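Lysine/ornithine decarboxylase (Selenomonas ruminantium, PDB 5GJO) decarboxylates L-lysine to cadaverine and L-ornithine to putrescine with similar efficiency, as a homodimer that uses pyridoxal 5'-phosphate as cofactor. Local coordinates at residues Ser183-Ser187 with Gly228-Asp232; Thr270-Thr275 with Leu339-Asp343; Ile122-Ala126 with Asp169-His173. The protein carries 2 engineered substitutions. All coordinates share one frame. Residue numbers count along the deposited sequence, not the author numbering.

Overall arrangement
From the N terminus, the three contacts come in series; none nests in or crosses another. Contact 3 comes first: in the helical layer around the parallel strands of the PLP-binding barrel, helix 122-128 meets the turn that ends helix 160-169, closing a 42-residue loop with strand 133-137. Contact 1 follows in the same domain, where the loops after strands 173-178 and 214-216 meet, closing 40 residues that hold helix 189-207. Contact 2 lies in the mixed beta-sheet, where turn 339-343 returns to strand 266-276 after 63 residues. Contacts 2 and 3 lie on opposite sides of the chain's centre, about 57 Å apart; contact 1 is about 33 Å from contact 2 and about 37 Å from contact 3, centre to centre.

Contact 1 (Ser183-Ser187 with Gly228-Asp232); sequences SQSLS and GLNVD. With PLP (pyridoxal-5'-phosphate), chain H; SO4 (sulfate ion), chain C.
The segment 183-187 leaves the PLP phosphate site of the barrel, where Ser183 OG donates to O2P of PLP at 2.6 Å and also bonds to Arg259, and runs to the irregular loop 228-232. The chain turns a corner at Gln184, with left-handed backbone angles (53/61). Leu186 (mt) makes the main contact: its CD2 lies 4.1 Å from Leu229 CD1 and 3.9 Å from Val231 CG2, and its CD1 is 3.9 Å from Asn230 OD1. Val231 (chi1 t) has its CA-to-CB bond toward 183-187, its CA 6.4 Å from Leu186 CA; Leu229 (tp) and Asn230 start sideways. Gln184 NE2 brushes Leu229 CD1 at 4.3 Å but bonds to Val223 O. Ser185 OG donates to Ser187 O at 3.0 Å, and Ser187 OG to O4 of a sulfate, probably from the crystallisation liquor, at 2.6 Å. Apolar packing of Leu186 on Leu229 and Val231 joins two beta-to-alpha loops: Ser187 OG bonds to Ala190 N entering helix 189-207; Asp232, N-cap of helix 233-247, caps Ala235 N.

Contact 2 (Thr270-Thr275 with Leu339-Asp343); sequences TSVIGT and LKIGD
Thr270 opens the segment of strand 266-276 with its CA-to-CB bond directed away from 339-343; its hydroxyl bonds to Asp287, beside the neighbouring strand 283-286. Ser271 follows, its CA 3.4 Å from Asp343 O in a CA-H...O contact, while its OG is held by Thr21 and Lys344. Val272 is the centre of the contact and lies closest to Ile341, CA to CA 5.0 Å. Its N donates to Asp343 O (2.8 Å, 169°) and its O accepts from Gly342 N (2.8 Å, 179°). The side chain, chi1 t, points toward the turn, with CB 3.7 Å from Lys340 O and CG2 4.2 Å from Leu339 CD1. Ile273 and Gly274 both face Ile285 in a classic beta bulge; Ile273 O touches Ile341 CD1 at 3.7 Å and accepts a hydrogen bond from Lys124 NZ of the second subunit, and Gly274 CA lies 3.8 Å from Ile341 CG1. Thr275, chi1 p, turns back toward the turn, its CG2 3.8 Å from Leu339 O.

The opposing chain forms a type II beta turn from Lys340 to Asp343, closed by Asp343 N to Lys340 O at 3.0 Å and braced by Lys340 N to Asp343 OD2 at 2.9 Å. Gly342 (96/-18) takes its third position, where a CB would jam against the preceding carbonyl. The turn brings the chain into strand 344-347 of the mixed beta-sheet, antiparallel to 266-276, and Ile341 packs on Ser120 of the second subunit. Val272 makes two short, nearly linear backbone bonds, to Gly342 and Asp343, which with the flanking apolar packing fix the turn on the strand.

Contact 3 (Ile122-Ala126 with Asp169-His173); sequences IDKMA and DAGLH
Helix 122-128 packs against the very end of another helix, where helix 160-169 stops in a Schellman motif. Ala170 is the first residue to leave helical angles; Gly171, at positive phi (92/8), is the C-prime residue, and the motif is closed by Leu172 N to Ala167 O. Leu172 then takes extended angles (-81/160), and His173 begins strand 173-178. Leu172, rotamer mt, points toward the first helix. Its CD2 is 3.8 Å from Ala126 CA, and its CD1 reaches Met125 CB at 4.1 Å and Ile122 CG2 at 4.2 Å. Ala126 and Leu172 are nearest in register, CA to CA 6.2 Å.

This is the layer of helices around a TIM-barrel domain: the two helices precede the adjacent parallel strands 133-137 and 173-178, and the contact joins one helix to the turn that leads from the next helix into its strand. Deeper in, Met125 packs on Phe114 and Phe116 of strand 113-116, and both Met125 and Leu172 touch Val134.

Ala170 also points toward the helix, its CB 3.7 Å from Ile122 CG2 and 4.1 Å from Ala126 CB; the small alanines let the backbones draw close, with Ala126 CB 3.6 Å from Ala170 O. Helical geometry on the first side is marked by Ala126 N to Ile122 O, 2.9 Å. Lys124, outside this packing, forms a salt bridge with Glu121, and its NZ hydrogen-bonds to Ile273 O of the second subunit.

Contact 1 (Ser183-Ser187 with Gly228-Asp232)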
ATOM      1  N   SER A 183      -4.001 -18.654  -2.468  1.00 12.67           N
ATOM      2  CA  SER A 183      -3.988 -17.871  -3.700  1.00 14.60           C
ATOM      3  C   SER A 183      -2.883 -18.270  -4.673  1.00 15.24           C
ATOM      4  O   SER A 183      -1.815 -18.655  -4.273  1.00 16.29           O
ATOM      5  CB  SER A 183      -3.972 -16.369  -3.437  1.00 18.60           C
ATOM      6  OG  SER A 183      -4.415 -15.654  -4.561  1.00 15.41           O
ATOM      7  N   GLN A 184      -3.180 -18.146  -5.960  1.00 14.13           N
ATOM      8  CA  GLN A 184      -2.272 -18.569  -6.994  1.00 13.24           C
ATOM      9  C   GLN A 184      -1.859 -20.008  -6.764  1.00 13.62           C
ATOM     10  O   GLN A 184      -0.728 -20.280  -6.512  1.00 14.72           O
ATOM     11  CB  GLN A 184      -1.058 -17.649  -7.129  1.00 13.21           C
ATOM     12  CG  GLN A 184      -0.158 -18.008  -8.297  1.00 12.01           C
ATOM     13  CD  GLN A 184      -0.694 -17.546  -9.648  1.00 13.09           C
ATOM     14  OE1 GLN A 184      -1.804 -17.093  -9.758  1.00 10.77           O
ATOM     15  NE2 GLN A 184       0.127 -17.688 -10.680  1.00 12.41           N
ATOM     16  N   SER A 185      -2.837 -20.900  -6.769  1.00 12.60           N
ATOM     17  CA  SER A 185      -2.574 -22.298  -6.572  1.00 12.99           C
ATOM     18  C   SER A 185      -2.186 -22.946  -7.892  1.00 13.08           C
ATOM     19  O   SER A 185      -2.896 -22.847  -8.862  1.00 15.41           O
ATOM     20  CB  SER A 185      -3.810 -22.996  -6.009  1.00 14.73           C
ATOM     21  OG  SER A 185      -3.609 -24.365  -5.939  1.00 14.42           O
ATOM     22  N   LEU A 186      -1.038 -23.591  -7.899  1.00 14.03           N
ATOM     23  CA  LEU A 186      -0.615 -24.377  -9.043  1.00 15.69           C
ATOM     24  C   LEU A 186      -0.949 -25.852  -8.824  1.00 17.23           C
ATOM     25  O   LEU A 186      -0.585 -26.667  -9.612  1.00 17.48           O
ATOM     26  CB  LEU A 186       0.871 -24.163  -9.347  1.00 16.72           C
ATOM     27  CG  LEU A 186       1.315 -22.695  -9.442  1.00 16.87           C
ATOM     28  CD1 LEU A 186       2.788 -22.528  -9.746  1.00 17.64           C
ATOM     29  CD2 LEU A 186       0.492 -21.971 -10.479  1.00 17.70           C
ATOM     30  N   SER A 187      -1.660 -26.155  -7.742  1.00 16.15           N
ATOM     31  CA  SER A 187      -2.114 -27.516  -7.430  1.00 17.36           C
ATOM     32  C   SER A 187      -3.574 -27.708  -7.711  1.00 14.88           C
ATOM     33  O   SER A 187      -4.386 -26.913  -7.314  1.00 18.96           O
ATOM     34  CB  SER A 187      -1.838 -27.876  -5.940  1.00 15.79           C
ATOM     35  OG  SER A 187      -2.378 -29.170  -5.619  1.00 15.69           O
ATOM     36  N   GLY A 228       4.695 -16.594 -17.535  1.00 16.27           N
ATOM     37  CA  GLY A 228       3.541 -17.302 -18.068  1.00 14.60           C
ATOM     38  C   GLY A 228       2.829 -18.035 -16.935  1.00 13.51           C
ATOM     39  O   GLY A 228       2.907 -17.657 -15.720  1.00 12.62           O
ATOM     40  N   LEU A 229       2.095 -19.056 -17.320  1.00 13.25           N
ATOM     41  CA  LEU A 229       1.295 -19.859 -16.337  1.00 13.72           C
ATOM     42  C   LEU A 229       1.530 -21.310 -16.724  1.00 13.86           C
ATOM     43  O   LEU A 229       1.212 -21.683 -17.866  1.00 13.43           O
ATOM     44  CB  LEU A 229      -0.199 -19.505 -16.437  1.00 15.48           C
ATOM     45  CG  LEU A 229      -1.145 -20.353 -15.514  1.00 17.43           C
ATOM     46  CD1 LEU A 229      -0.616 -20.267 -14.091  1.00 19.18           C
ATOM     47  CD2 LEU A 229      -2.572 -19.872 -15.582  1.00 18.98           C
ATOM     48  N   ASN A 230       2.112 -22.095 -15.815  1.00 12.52           N
ATOM     49  CA  ASN A 230       2.476 -23.430 -16.087  1.00 17.21           C
ATOM     50  C   ASN A 230       1.390 -24.448 -15.814  1.00 19.82           C
ATOM     51  O   ASN A 230       1.664 -25.636 -15.845  1.00 26.70           O
ATOM     52  CB  ASN A 230       3.785 -23.771 -15.359  1.00 21.56           C
ATOM     53  CG  ASN A 230       3.623 -23.848 -13.855  1.00 26.44           C
ATOM     54  OD1 ASN A 230       2.512 -23.997 -13.340  1.00 25.49           O
ATOM     55  ND2 ASN A 230       4.728 -23.646 -13.145  1.00 32.41           N
ATOM     56  N   VAL A 231       0.163 -23.993 -15.634  1.00 18.26           N
ATOM     57  CA  VAL A 231      -1.030 -24.841 -15.412  1.00 20.46           C
ATOM     58  C   VAL A 231      -1.941 -24.699 -16.614  1.00 19.71           C
ATOM     59  O   VAL A 231      -2.158 -23.602 -17.067  1.00 18.88           O
ATOM     60  CB  VAL A 231      -1.842 -24.217 -14.195  1.00 21.81           C
ATOM     61  CG1 VAL A 231      -3.282 -24.660 -14.113  1.00 27.17           C
ATOM     62  CG2 VAL A 231      -1.130 -24.525 -12.911  1.00 28.38           C
ATOM     63  N   ASP A 232      -2.597 -25.775 -16.999  1.00 20.61           N
ATOM     64  CA  ASP A 232      -3.652 -25.706 -17.984  1.00 19.78           C
ATOM     65  C   ASP A 232      -4.932 -25.441 -17.215  1.00 20.86           C
ATOM     66  O   ASP A 232      -5.387 -26.318 -16.503  1.00 19.02           O
ATOM     67  CB  ASP A 232      -3.719 -27.063 -18.662  1.00 22.25           C
ATOM     68  CG  ASP A 232      -4.934 -27.248 -19.547  1.00 21.53           C
ATOM     69  OD1 ASP A 232      -5.897 -26.511 -19.493  1.00 24.88           O
ATOM     70  OD2 ASP A 232      -4.901 -28.182 -20.323  1.00 27.12           O
TER
HETATM   71  N1  PLP H 406     -12.531 -15.724  -1.356  1.00 35.98           N
HETATM   72  C2  PLP H 406     -11.901 -15.551  -0.169  1.00 46.50           C
HETATM   73  C2A PLP H 406     -12.641 -15.807   1.118  1.00 49.94           C
HETATM   74  C3  PLP H 406     -10.485 -15.110  -0.133  1.00 39.68           C
HETATM   75  O3  PLP H 406      -9.830 -14.929   1.047  1.00 32.07           O
HETATM   76  C4  PLP H 406      -9.809 -14.874  -1.429  1.00 37.42           C
HETATM   77  C4A PLP H 406      -8.399 -14.432  -1.496  1.00 42.13           C
HETATM   78  O4A PLP H 406      -7.896 -13.849  -0.550  1.00 35.07           O
HETATM   79  C5  PLP H 406     -10.610 -15.099  -2.657  1.00 35.06           C
HETATM   80  C6  PLP H 406     -11.934 -15.515  -2.542  1.00 31.96           C
HETATM   81  C5A PLP H 406      -9.993 -14.881  -4.019  1.00 29.43           C
HETATM   82  O4P PLP H 406      -8.774 -15.614  -4.112  1.00 17.35           O
HETATM   83  P   PLP H 406      -8.014 -15.758  -5.524  1.00 12.30           P
HETATM   84  O1P PLP H 406      -8.996 -16.508  -6.391  1.00 11.87           O
HETATM   85  O2P PLP H 406      -6.763 -16.534  -5.186  1.00 15.03           O
HETATM   86  O3P PLP H 406      -7.766 -14.331  -5.952  1.00 13.73           O
HETATM   87  S   SO4 C 401      -0.733 -31.226  -8.066  1.00 25.82           S
HETATM   88  O1  SO4 C 401      -2.097 -30.975  -8.624  1.00 18.38           O
HETATM   89  O2  SO4 C 401      -0.364 -32.619  -8.274  1.00 28.05           O
HETATM   90  O3  SO4 C 401       0.122 -30.362  -8.932  1.00 26.64           O
HETATM   91  O4  SO4 C 401      -0.583 -30.819  -6.644  1.00 24.07           O

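Contact 2 (Thr270-Thr275 with Leu339-Asp343)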
ATOM      1  N   THR A 270       2.156   3.162 -18.755  1.00 11.37           N
ATOM      2  CA  THR A 270       2.988   4.064 -17.962  1.00 12.05           C
ATOM      3  C   THR A 270       4.045   4.692 -18.831  1.00 12.91           C
ATOM      4  O   THR A 270       4.578   4.031 -19.753  1.00 15.71           O
ATOM      5  CB  THR A 270       3.473   3.380 -16.683  1.00 12.66           C
ATOM      6  OG1 THR A 270       4.334   4.258 -15.958  1.00 12.75           O
ATOM      7  CG2 THR A 270       4.255   2.140 -16.980  1.00 14.94           C
ATOM      8  N   SER A 271       4.395   5.940 -18.551  1.00 13.71           N
ATOM      9  CA  SER A 271       5.441   6.644 -19.329  1.00 13.31           C
ATOM     10  C   SER A 271       6.787   6.636 -18.615  1.00 14.87           C
ATOM     11  O   SER A 271       6.854   6.734 -17.366  1.00 11.85           O
ATOM     12  CB  SER A 271       5.073   8.106 -19.566  1.00 15.22           C
ATOM     13  OG  SER A 271       3.914   8.187 -20.356  1.00 15.28           O
ATOM     14  N   VAL A 272       7.824   6.625 -19.440  1.00 13.10           N
ATOM     15  CA  VAL A 272       9.199   6.970 -19.013  1.00 14.74           C
ATOM     16  C   VAL A 272       9.255   8.492 -18.770  1.00 13.20           C
ATOM     17  O   VAL A 272       9.024   9.312 -19.662  1.00 13.94           O
ATOM     18  CB  VAL A 272      10.281   6.547 -20.064  1.00 14.41           C
ATOM     19  CG1 VAL A 272      11.720   6.951 -19.601  1.00 15.93           C
ATOM     20  CG2 VAL A 272      10.145   5.065 -20.309  1.00 14.67           C
ATOM     21  N   ILE A 273       9.489   8.847 -17.531  1.00 13.28           N
ATOM     22  CA  ILE A 273       9.605  10.250 -17.132  1.00 14.36           C
ATOM     23  C   ILE A 273      11.056  10.710 -16.932  1.00 15.48           C
ATOM     24  O   ILE A 273      11.325  11.918 -16.861  1.00 16.86           O
ATOM     25  CB  ILE A 273       8.689  10.663 -15.939  1.00 15.19           C
ATOM     26  CG1 ILE A 273       8.977   9.861 -14.690  1.00 15.42           C
ATOM     27  CG2 ILE A 273       7.214  10.531 -16.264  1.00 16.09           C
ATOM     28  CD1 ILE A 273       8.285  10.432 -13.486  1.00 15.57           C
ATOM     29  N   GLY A 274      11.964   9.757 -16.804  1.00 14.69           N
ATOM     30  CA  GLY A 274      13.391  10.074 -16.693  1.00 16.75           C
ATOM     31  C   GLY A 274      14.247   8.905 -17.120  1.00 15.06           C
ATOM     32  O   GLY A 274      13.825   7.733 -17.059  1.00 15.46           O
ATOM     33  N   THR A 275      15.450   9.226 -17.603  1.00 15.28           N
ATOM     34  CA  THR A 275      16.468   8.244 -17.866  1.00 15.11           C
ATOM     35  C   THR A 275      17.716   8.546 -17.030  1.00 16.04           C
ATOM     36  O   THR A 275      17.921   9.687 -16.539  1.00 15.74           O
ATOM     37  CB  THR A 275      16.909   8.233 -19.310  1.00 17.31           C
ATOM     38  OG1 THR A 275      17.468   9.521 -19.665  1.00 16.38           O
ATOM     39  CG2 THR A 275      15.696   7.968 -20.248  1.00 15.95           C
ATOM     40  N   LEU A 339      15.318   3.389 -24.443  1.00 16.18           N
ATOM     41  CA  LEU A 339      14.119   4.203 -24.287  1.00 16.03           C
ATOM     42  C   LEU A 339      14.434   5.695 -23.999  1.00 16.79           C
ATOM     43  O   LEU A 339      15.527   6.014 -23.506  1.00 18.15           O
ATOM     44  CB  LEU A 339      13.242   3.623 -23.123  1.00 16.17           C
ATOM     45  CG  LEU A 339      12.847   2.166 -23.235  1.00 16.41           C
ATOM     46  CD1 LEU A 339      12.070   1.722 -21.994  1.00 16.71           C
ATOM     47  CD2 LEU A 339      12.038   1.925 -24.486  1.00 19.37           C
ATOM     48  N   LYS A 340      13.481   6.554 -24.299  1.00 18.53           N
ATOM     49  CA  LYS A 340      13.627   7.996 -24.098  1.00 21.18           C
ATOM     50  C   LYS A 340      12.453   8.484 -23.296  1.00 19.30           C
ATOM     51  O   LYS A 340      11.370   7.857 -23.295  1.00 17.42           O
ATOM     52  CB  LYS A 340      13.580   8.762 -25.396  1.00 24.84           C
ATOM     53  CG  LYS A 340      14.301   8.167 -26.564  1.00 36.96           C
ATOM     54  CD  LYS A 340      15.770   8.465 -26.516  1.00 46.71           C
ATOM     55  CE  LYS A 340      16.465   7.929 -27.776  1.00 52.80           C
ATOM     56  NZ  LYS A 340      17.448   8.943 -28.217  1.00 57.65           N
ATOM     57  N   ILE A 341      12.653   9.615 -22.632  1.00 17.25           N
ATOM     58  CA  ILE A 341      11.593  10.273 -21.893  1.00 17.17           C
ATOM     59  C   ILE A 341      10.400  10.465 -22.821  1.00 19.21           C
ATOM     60  O   ILE A 341      10.575  10.868 -24.011  1.00 16.43           O
ATOM     61  CB  ILE A 341      12.051  11.621 -21.349  1.00 17.97           C
ATOM     62  CG1 ILE A 341      13.057  11.365 -20.234  1.00 18.02           C
ATOM     63  CG2 ILE A 341      10.841  12.441 -20.832  1.00 17.92           C
ATOM     64  CD1 ILE A 341      13.665  12.647 -19.657  1.00 19.81           C
ATOM     65  N   GLY A 342       9.195  10.137 -22.312  1.00 17.19           N
ATOM     66  CA  GLY A 342       7.988  10.228 -23.135  1.00 17.03           C
ATOM     67  C   GLY A 342       7.551   8.913 -23.792  1.00 15.29           C
ATOM     68  O   GLY A 342       6.360   8.799 -24.191  1.00 17.05           O
ATOM     69  N   ASP A 343       8.456   7.903 -23.894  1.00 16.16           N
ATOM     70  CA  ASP A 343       8.097   6.563 -24.389  1.00 15.26           C
ATOM     71  C   ASP A 343       7.115   5.937 -23.384  1.00 16.14           C
ATOM     72  O   ASP A 343       7.205   6.200 -22.156  1.00 14.48           O
ATOM     73  CB  ASP A 343       9.302   5.624 -24.574  1.00 14.89           C
ATOM     74  CG  ASP A 343      10.240   6.032 -25.759  1.00 18.52           C
ATOM     75  OD1 ASP A 343       9.855   6.881 -26.565  1.00 19.74           O
ATOM     76  OD2 ASP A 343      11.327   5.419 -25.834  1.00 17.14           O
TER

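Contact 3 (Ile122-Ala126 with Asp169-His173)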
ATOM      1  N   ILE A 122     -19.084 -16.693  16.640  1.00 19.35           N
ATOM      2  CA  ILE A 122     -20.474 -17.155  16.598  1.00 19.57           C
ATOM      3  C   ILE A 122     -21.383 -16.113  17.231  1.00 20.03           C
ATOM      4  O   ILE A 122     -22.414 -15.693  16.632  1.00 20.72           O
ATOM      5  CB  ILE A 122     -20.601 -18.500  17.308  1.00 17.68           C
ATOM      6  CG1 ILE A 122     -19.900 -19.597  16.526  1.00 17.74           C
ATOM      7  CG2 ILE A 122     -22.123 -18.861  17.523  1.00 20.99           C
ATOM      8  CD1 ILE A 122     -19.823 -20.951  17.227  1.00 18.40           C
ATOM      9  N   ASP A 123     -21.069 -15.688  18.456  1.00 22.83           N
ATOM     10  CA  ASP A 123     -21.978 -14.713  19.109  1.00 23.87           C
ATOM     11  C   ASP A 123     -22.126 -13.379  18.378  1.00 23.79           C
ATOM     12  O   ASP A 123     -23.234 -12.829  18.322  1.00 23.83           O
ATOM     13  CB  ASP A 123     -21.637 -14.482  20.573  1.00 27.74           C
ATOM     14  CG  ASP A 123     -21.975 -15.736  21.452  1.00 35.87           C
ATOM     15  OD1 ASP A 123     -22.612 -16.711  20.947  1.00 37.45           O
ATOM     16  OD2 ASP A 123     -21.544 -15.755  22.647  1.00 39.67           O
ATOM     17  N   LYS A 124     -21.048 -12.862  17.798  1.00 20.74           N
ATOM     18  CA  LYS A 124     -21.064 -11.657  16.960  1.00 20.16           C
ATOM     19  C   LYS A 124     -22.057 -11.857  15.804  1.00 19.53           C
ATOM     20  O   LYS A 124     -22.863 -10.948  15.542  1.00 24.72           O
ATOM     21  CB  LYS A 124     -19.648 -11.358  16.332  1.00 22.59           C
ATOM     22  CG  LYS A 124     -18.573 -10.912  17.274  1.00 27.90           C
ATOM     23  CD  LYS A 124     -17.108 -11.113  16.719  1.00 27.41           C
ATOM     24  CE  LYS A 124     -16.876 -10.423  15.431  1.00 27.01           C
ATOM     25  NZ  LYS A 124     -15.464 -10.616  14.903  1.00 24.75           N
ATOM     26  N   MET A 125     -21.984 -12.994  15.097  1.00 21.05           N
ATOM     27  CA  MET A 125     -22.829 -13.259  13.933  1.00 20.04           C
ATOM     28  C   MET A 125     -24.328 -13.420  14.354  1.00 24.08           C
ATOM     29  O   MET A 125     -25.258 -12.878  13.719  1.00 21.35           O
ATOM     30  CB  MET A 125     -22.408 -14.494  13.207  1.00 21.25           C
ATOM     31  CG  MET A 125     -21.050 -14.359  12.451  1.00 20.00           C
ATOM     32  SD  MET A 125     -20.690 -15.752  11.424  1.00 19.35           S
ATOM     33  CE  MET A 125     -20.474 -17.068  12.625  1.00 17.44           C
ATOM     34  N   ALA A 126     -24.539 -14.203  15.407  1.00 22.72           N
ATOM     35  CA  ALA A 126     -25.891 -14.484  15.899  1.00 26.53           C
ATOM     36  C   ALA A 126     -26.586 -13.221  16.377  1.00 27.14           C
ATOM     37  O   ALA A 126     -27.811 -13.057  16.171  1.00 28.88           O
ATOM     38  CB  ALA A 126     -25.819 -15.517  17.035  1.00 26.06           C
ATOM     39  N   ASP A 169     -26.778 -24.083  17.764  1.00 22.36           N
ATOM     40  CA  ASP A 169     -27.243 -23.742  19.127  1.00 25.90           C
ATOM     41  C   ASP A 169     -27.491 -22.263  19.360  1.00 27.24           C
ATOM     42  O   ASP A 169     -28.382 -21.909  20.154  1.00 25.81           O
ATOM     43  CB  ASP A 169     -26.274 -24.317  20.196  1.00 29.18           C
ATOM     44  CG  ASP A 169     -26.318 -25.842  20.271  1.00 29.72           C
ATOM     45  OD1 ASP A 169     -27.204 -26.499  19.661  1.00 31.21           O
ATOM     46  OD2 ASP A 169     -25.424 -26.416  20.900  1.00 28.38           O
ATOM     47  N   ALA A 170     -26.705 -21.378  18.734  1.00 22.27           N
ATOM     48  CA  ALA A 170     -26.944 -19.988  18.843  1.00 22.83           C
ATOM     49  C   ALA A 170     -28.000 -19.410  17.853  1.00 19.48           C
ATOM     50  O   ALA A 170     -28.105 -18.194  17.749  1.00 22.12           O
ATOM     51  CB  ALA A 170     -25.639 -19.205  18.760  1.00 24.41           C
ATOM     52  N   GLY A 171     -28.673 -20.256  17.099  1.00 22.93           N
ATOM     53  CA  GLY A 171     -29.787 -19.859  16.224  1.00 21.20           C
ATOM     54  C   GLY A 171     -29.386 -19.524  14.812  1.00 22.36           C
ATOM     55  O   GLY A 171     -30.211 -19.104  14.001  1.00 20.26           O
ATOM     56  N   LEU A 172     -28.128 -19.785  14.488  1.00 22.54           N
ATOM     57  CA  LEU A 172     -27.680 -19.685  13.077  1.00 22.63           C
ATOM     58  C   LEU A 172     -28.044 -20.896  12.318  1.00 22.04           C
ATOM     59  O   LEU A 172     -28.255 -21.969  12.895  1.00 19.35           O
ATOM     60  CB  LEU A 172     -26.143 -19.408  13.033  1.00 22.70           C
ATOM     61  CG  LEU A 172     -25.726 -18.107  13.779  1.00 22.45           C
ATOM     62  CD1 LEU A 172     -24.228 -18.049  14.027  1.00 24.26           C
ATOM     63  CD2 LEU A 172     -26.137 -16.860  12.993  1.00 24.42           C
ATOM     64  N   HIS A 173     -28.080 -20.811  10.979  1.00 17.27           N
ATOM     65  CA  HIS A 173     -28.392 -21.929  10.213  1.00 18.00           C
ATOM     66  C   HIS A 173     -27.090 -22.607   9.755  1.00 20.40           C
ATOM     67  O   HIS A 173     -26.349 -22.002   8.977  1.00 19.09           O
ATOM     68  CB  HIS A 173     -29.258 -21.577   9.010  1.00 19.59           C
ATOM     69  CG  HIS A 173     -29.493 -22.738   8.090  1.00 22.57           C
ATOM     70  ND1 HIS A 173     -29.484 -22.626   6.724  1.00 27.79           N
ATOM     71  CD2 HIS A 173     -29.864 -24.006   8.346  1.00 29.16           C
ATOM     72  CE1 HIS A 173     -29.715 -23.798   6.178  1.00 28.82           C
ATOM     73  NE2 HIS A 173     -29.955 -24.653   7.143  1.00 31.98           N
TER